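Local atomic coordinates of uncharacterized protein (Pseudomonas syringae pv. tomato, PDB entry 3K4I), a protein that is of unknown function but belongs to the aldolase/RraA sequence family and has a mixed alpha/beta fold in a three-chain assembly. Residues Glu8-Ala13 against Pro182-Ala187; Ser15-Cys20 against Val54-Thr59. One frame throughout, in Å; residues are numbered along the deposited sequence.

How the contacts relate
The two contacts lie side by side, with centres 10 Å apart, on the same side of the chain's centre. In chain order come 8-13, 15-20, 54-59 and 182-187, so contact 2 falls wholly within the span bridged by contact 1. Contact 1 ties the loop before helix 14-19 to the start of helix 186-207. Contact 2 lays helix 14-19 against strand 53-63 of the mixed sheet. The two meet directly where Ile12 CD1 lies 3.9 Å from Ile56 CD1. Leu170 of strand 170-174 also touches residues of both. Together they join the N-terminal region to the sheet and to helix 186-207.

Contact 1: Glu8-Ala13 against Pro182-Ala187; sequences EYTPIA and PQQLAA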
loop_
_atom_site.group_PDB
_atom_site.type_symbol
_atom_site.label_atom_id
_atom_site.label_comp_id
_atom_site.label_asym_id
_atom_site.label_seq_id
_atom_site.Cartn_x
_atom_site.Cartn_y
_atom_site.Cartn_z
ATOM N N GLU C 8 17.686 -31.622 5.609
ATOM C CA GLU C 8 18.677 -31.572 6.666
ATOM C C GLU C 8 18.901 -30.123 7.034
ATOM O O GLU C 8 19.120 -29.286 6.141
ATOM C CB GLU C 8 19.987 -32.196 6.178
ATOM C CG GLU C 8 20.949 -32.592 7.269
ATOM C CD GLU C 8 22.156 -33.317 6.722
ATOM O OE1 GLU C 8 23.288 -32.828 6.934
ATOM O OE2 GLU C 8 21.975 -34.374 6.079
ATOM N N TYR C 9 18.860 -29.812 8.335
ATOM C CA TYR C 9 19.258 -28.476 8.792
ATOM C C TYR C 9 20.681 -28.213 8.334
ATOM O O TYR C 9 21.603 -29.010 8.576
ATOM C CB TYR C 9 19.132 -28.291 10.310
ATOM C CG TYR C 9 17.730 -28.516 10.820
ATOM C CD1 TYR C 9 17.418 -29.654 11.575
ATOM C CD2 TYR C 9 16.707 -27.594 10.544
ATOM C CE1 TYR C 9 16.121 -29.868 12.053
ATOM C CE2 TYR C 9 15.404 -27.810 11.012
ATOM C CZ TYR C 9 15.131 -28.950 11.762
ATOM O OH TYR C 9 13.860 -29.194 12.240
ATOM N N THR C 10 20.834 -27.110 7.621
ATOM C CA THR C 10 22.089 -26.768 6.980
ATOM C C THR C 10 22.515 -25.368 7.384
ATOM O O THR C 10 21.856 -24.397 7.027
ATOM C CB THR C 10 21.968 -26.842 5.436
ATOM O OG1 THR C 10 21.529 -28.156 5.059
ATOM C CG2 THR C 10 23.319 -26.566 4.764
ATOM N N PRO C 11 23.649 -25.257 8.112
ATOM C CA PRO C 11 24.196 -23.942 8.409
ATOM C C PRO C 11 24.629 -23.241 7.136
ATOM O O PRO C 11 25.038 -23.892 6.170
ATOM C CB PRO C 11 25.414 -24.247 9.304
ATOM C CG PRO C 11 25.689 -25.675 9.129
ATOM C CD PRO C 11 24.379 -26.324 8.822
ATOM N N ILE C 12 24.491 -21.920 7.137
ATOM C CA ILE C 12 24.798 -21.105 5.978
ATOM C C ILE C 12 25.926 -20.168 6.389
ATOM O O ILE C 12 25.818 -19.490 7.407
ATOM C CB ILE C 12 23.569 -20.315 5.534
ATOM C CG1 ILE C 12 22.480 -21.275 5.026
ATOM C CG2 ILE C 12 23.932 -19.297 4.428
ATOM C CD1 ILE C 12 21.098 -20.640 4.894
ATOM N N ALA C 13 26.987 -20.138 5.589
ATOM C CA ALA C 13 28.206 -19.387 5.931
ATOM C C ALA C 13 27.936 -17.889 5.945
ATOM O O ALA C 13 27.139 -17.383 5.141
ATOM C CB ALA C 13 29.304 -19.718 4.968
ATOM N N PRO C 182 15.644 -22.230 0.100
ATOM C CA PRO C 182 15.906 -23.399 0.943
ATOM C C PRO C 182 17.365 -23.462 1.408
ATOM O O PRO C 182 18.284 -23.215 0.620
ATOM C CB PRO C 182 15.611 -24.588 0.021
ATOM C CG PRO C 182 14.535 -24.021 -0.968
ATOM C CD PRO C 182 15.081 -22.604 -1.215
ATOM N N GLN C 183 17.548 -23.770 2.680
ATOM C CA GLN C 183 18.891 -23.749 3.267
ATOM C C GLN C 183 19.867 -24.686 2.540
ATOM O O GLN C 183 21.065 -24.349 2.367
ATOM C CB GLN C 183 18.842 -24.045 4.779
ATOM C CG GLN C 183 18.244 -25.388 5.196
ATOM C CD GLN C 183 17.751 -25.336 6.614
ATOM O OE1 GLN C 183 18.440 -25.741 7.535
ATOM N NE2 GLN C 183 16.543 -24.829 6.806
ATOM N N GLN C 184 19.392 -25.844 2.113
ATOM C CA GLN C 184 20.307 -26.764 1.425
ATOM C C GLN C 184 20.776 -26.235 0.065
ATOM O O GLN C 184 21.736 -26.764 -0.507
ATOM C CB GLN C 184 19.684 -28.156 1.284
ATOM C CG GLN C 184 19.587 -28.885 2.601
ATOM C CD GLN C 184 18.657 -30.058 2.550
ATOM O OE1 GLN C 184 17.430 -29.909 2.573
ATOM N NE2 GLN C 184 19.230 -31.240 2.516
ATOM N N LEU C 185 20.105 -25.214 -0.459
ATOM C CA LEU C 185 20.442 -24.654 -1.756
ATOM C C LEU C 185 21.034 -23.250 -1.679
ATOM O O LEU C 185 21.360 -22.673 -2.722
ATOM C CB LEU C 185 19.202 -24.598 -2.661
ATOM C CG LEU C 185 18.606 -25.959 -3.009
ATOM C CD1 LEU C 185 17.305 -25.730 -3.762
ATOM C CD2 LEU C 185 19.561 -26.771 -3.811
ATOM N N ALA C 186 21.203 -22.721 -0.463
ATOM C CA ALA C 186 21.437 -21.296 -0.298
ATOM C C ALA C 186 22.700 -20.807 -0.999
ATOM O O ALA C 186 22.624 -19.842 -1.760
ATOM C CB ALA C 186 21.443 -20.889 1.183
ATOM N N ALA C 187 23.820 -21.492 -0.785
ATOM C CA ALA C 187 25.093 -21.130 -1.443
ATOM C C ALA C 187 24.976 -21.138 -2.975
ATOM O O ALA C 187 25.400 -20.202 -3.652
ATOM C CB ALA C 187 26.245 -22.043 -0.981
#
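Thr10 and Gln183 carry the main polar link between the N-terminal loop 8-13 and the turn that leads into helix 186-207. Thr10 N donates to Gln183 OE1 at 2.8 Å. The N-H...O angle is 165°, and the donor lies in the carboxamide plane on a lone pair of OE1. Gln183 CG takes the crowded position between its backbone N and carbonyl carbon (chi1 59°). Its chain is extended beyond CG and reaches the loop backbone. Tyr9 CA also sits close to OE1, and the Tyr9 ring meets this oxygen at its edge. Gln183 NE2 bonds to the carbonyl of Pro167, so both ends of the amide are used.

With OG1 anti to the carbonyl carbon (chi1 -57°), the Thr10 hydroxyl lies above the plane of the Glu8 carbonyl, and Thr10 OG1 donates to Glu8 O at 2.9 Å. Thr10 OG1 also lies 3.2 Å from Gln184 CG, where the two side chains cross at about a right angle. Gln184 OE1 receives only a weak bond from Glu8 N, 3.5 Å long. Its NE2 has a firmer partner in Pro6 O.

Further along, the contact turns apolar. Ile12 CD1 rests on Ala186 CB at 3.7 Å and lies 4.1 Å from Gln183 CB. Leu170 of strand 170-174 touches both Ile12 and Ala186.

The chemistry is that of two glutamine side chains reaching main-chain groups of an irregular loop. The bonds to OE1 and NE2 of Gln183 fix the rotation of its amide, and this buried side chain links the loop to the Pro167 region.

Contact 2: Ser15-Cys20 against Val54-Thr59; sequences SVLDEC and VGIAFT
Leu17 meets Ile56 and Val54 where helix 14-19 packs on strand 53-63, a helix-on-sheet packing of this mixed alpha/beta fold. The axes of 15-19 and 54-59 come within 8.6 Å and run at 130° to each other. The nearest backbones are at one end, where the CA atoms of Cys20 and Val54 are 6.7 Å apart.

Leu17 works through one branch. Its CG is anti to the carbonyl carbon (chi1 -63°), and CD2 makes the contacts beyond it. Leu17 CD2 meets Ile56 CD1 at 3.8 Å, with the two side chains at about a right angle. Leu17 CD2 also lies 4.2 Å from Val54 CG1, where the side chains are oblique to each other. Gly55 lies between these two strand residues, and its CA is 4.4 Å from Leu17 CD2.

Val54 points toward the helix. With CG1 anti to the backbone N (chi1 -177°), both methyls of Val54 meet Cys20 CB. Val54 CG2 lies 3.8 Å from Cys20 CB and also approaches Cys20 O. That carbonyl accepts a hydrogen bond from Arg52 NH2, so its polar need is met beside an apolar patch.

Leu170 of strand 170-174 touches Leu17, Cys20 and Val54. Val190 of helix 186-207 also packs on Cys20. No hydrogen bond joins the two segments, and their closest approach is Cys20 CB to Val54 CG1, at 3.5 Å.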
loop_
_atom_site.group_PDB
_atom_site.type_symbol
_atom_site.label_atom_id
_atom_site.label_comp_id
_atom_site.label_asym_id
_atom_site.label_seq_id
_atom_site.Cartn_x
_atom_site.Cartn_y
_atom_site.Cartn_z
ATOM N N SER C 15 29.577 -15.554 4.892
ATOM C CA SER C 15 29.980 -14.973 3.594
ATOM C C SER C 15 28.834 -14.955 2.590
ATOM O O SER C 15 28.678 -13.988 1.829
ATOM C CB SER C 15 31.181 -15.717 3.006
ATOM O OG SER C 15 30.925 -17.111 2.867
ATOM N N VAL C 16 28.029 -16.022 2.613
ATOM C CA VAL C 16 26.855 -16.159 1.740
ATOM C C VAL C 16 25.809 -15.123 2.135
ATOM O O VAL C 16 25.219 -14.470 1.277
ATOM C CB VAL C 16 26.294 -17.611 1.813
ATOM C CG1 VAL C 16 24.913 -17.733 1.133
ATOM C CG2 VAL C 16 27.280 -18.610 1.186
ATOM N N LEU C 17 25.617 -14.936 3.442
ATOM C CA LEU C 17 24.720 -13.891 3.946
ATOM C C LEU C 17 25.230 -12.495 3.579
ATOM O O LEU C 17 24.444 -11.631 3.173
ATOM C CB LEU C 17 24.521 -14.030 5.466
ATOM C CG LEU C 17 23.853 -15.333 5.919
ATOM C CD1 LEU C 17 24.262 -15.763 7.338
ATOM C CD2 LEU C 17 22.328 -15.264 5.815
ATOM N N ASP C 18 26.545 -12.287 3.676
ATOM C CA ASP C 18 27.103 -10.975 3.364
ATOM C C ASP C 18 26.871 -10.603 1.905
ATOM O O ASP C 18 26.474 -9.470 1.611
ATOM C CB ASP C 18 28.581 -10.869 3.775
ATOM C CG ASP C 18 28.772 -11.003 5.284
ATOM O OD1 ASP C 18 27.864 -10.577 6.034
ATOM O OD2 ASP C 18 29.804 -11.545 5.725
ATOM N N GLU C 19 27.068 -11.571 1.010
ATOM C CA GLU C 19 26.816 -11.393 -0.416
ATOM C C GLU C 19 25.409 -10.901 -0.724
ATOM O O GLU C 19 25.236 -10.110 -1.641
ATOM C CB GLU C 19 27.034 -12.683 -1.173
ATOM C CG GLU C 19 28.466 -13.152 -1.194
ATOM C CD GLU C 19 28.664 -14.276 -2.184
ATOM O OE1 GLU C 19 28.892 -13.969 -3.367
ATOM O OE2 GLU C 19 28.575 -15.459 -1.775
ATOM N N CYS C 20 24.422 -11.376 0.043
ATOM C CA CYS C 20 23.005 -10.993 -0.135
ATOM C C CYS C 20 22.682 -9.531 0.169
ATOM O O CYS C 20 21.590 -9.040 -0.144
ATOM C CB CYS C 20 22.121 -11.901 0.716
ATOM S SG CYS C 20 21.795 -13.489 -0.049
ATOM N N VAL C 54 18.099 -9.494 5.230
ATOM C CA VAL C 54 18.637 -10.805 4.936
ATOM C C VAL C 54 18.879 -11.516 6.249
ATOM O O VAL C 54 19.499 -10.968 7.171
ATOM C CB VAL C 54 19.996 -10.689 4.185
ATOM C CG1 VAL C 54 20.498 -12.065 3.833
ATOM C CG2 VAL C 54 19.807 -9.845 2.934
ATOM N N GLY C 55 18.398 -12.745 6.368
ATOM C CA GLY C 55 18.722 -13.504 7.596
ATOM C C GLY C 55 18.107 -14.889 7.571
ATOM O O GLY C 55 17.539 -15.320 6.552
ATOM N N ILE C 56 18.246 -15.591 8.689
ATOM C CA ILE C 56 17.860 -16.989 8.787
ATOM C C ILE C 56 16.470 -17.073 9.364
ATOM O O ILE C 56 16.211 -16.477 10.397
ATOM C CB ILE C 56 18.855 -17.708 9.736
ATOM C CG1 ILE C 56 20.288 -17.506 9.229
ATOM C CG2 ILE C 56 18.478 -19.159 9.908
ATOM C CD1 ILE C 56 20.562 -18.027 7.763
ATOM N N ALA C 57 15.593 -17.834 8.716
ATOM C CA ALA C 57 14.215 -17.940 9.156
ATOM C C ALA C 57 14.135 -18.555 10.545
ATOM O O ALA C 57 14.703 -19.623 10.779
ATOM C CB ALA C 57 13.407 -18.803 8.169
ATOM N N PHE C 58 13.388 -17.900 11.435
ATOM C CA PHE C 58 12.981 -18.458 12.692
ATOM C C PHE C 58 11.457 -18.432 12.588
ATOM O O PHE C 58 10.876 -17.346 12.445
ATOM C CB PHE C 58 13.430 -17.556 13.845
ATOM C CG PHE C 58 12.973 -18.030 15.188
ATOM C CD1 PHE C 58 13.861 -18.731 16.008
ATOM C CD2 PHE C 58 11.647 -17.834 15.614
ATOM C CE1 PHE C 58 13.482 -19.193 17.250
ATOM C CE2 PHE C 58 11.227 -18.319 16.868
ATOM C CZ PHE C 58 12.167 -18.986 17.696
ATOM N N THR C 59 10.856 -19.610 12.583
ATOM C CA THR C 59 9.432 -19.739 12.237
ATOM C C THR C 59 8.518 -19.702 13.455
ATOM O O THR C 59 8.858 -20.194 14.544
ATOM C CB THR C 59 9.170 -21.024 11.441
ATOM O OG1 THR C 59 9.694 -22.159 12.149
ATOM C CG2 THR C 59 9.836 -20.966 10.071
#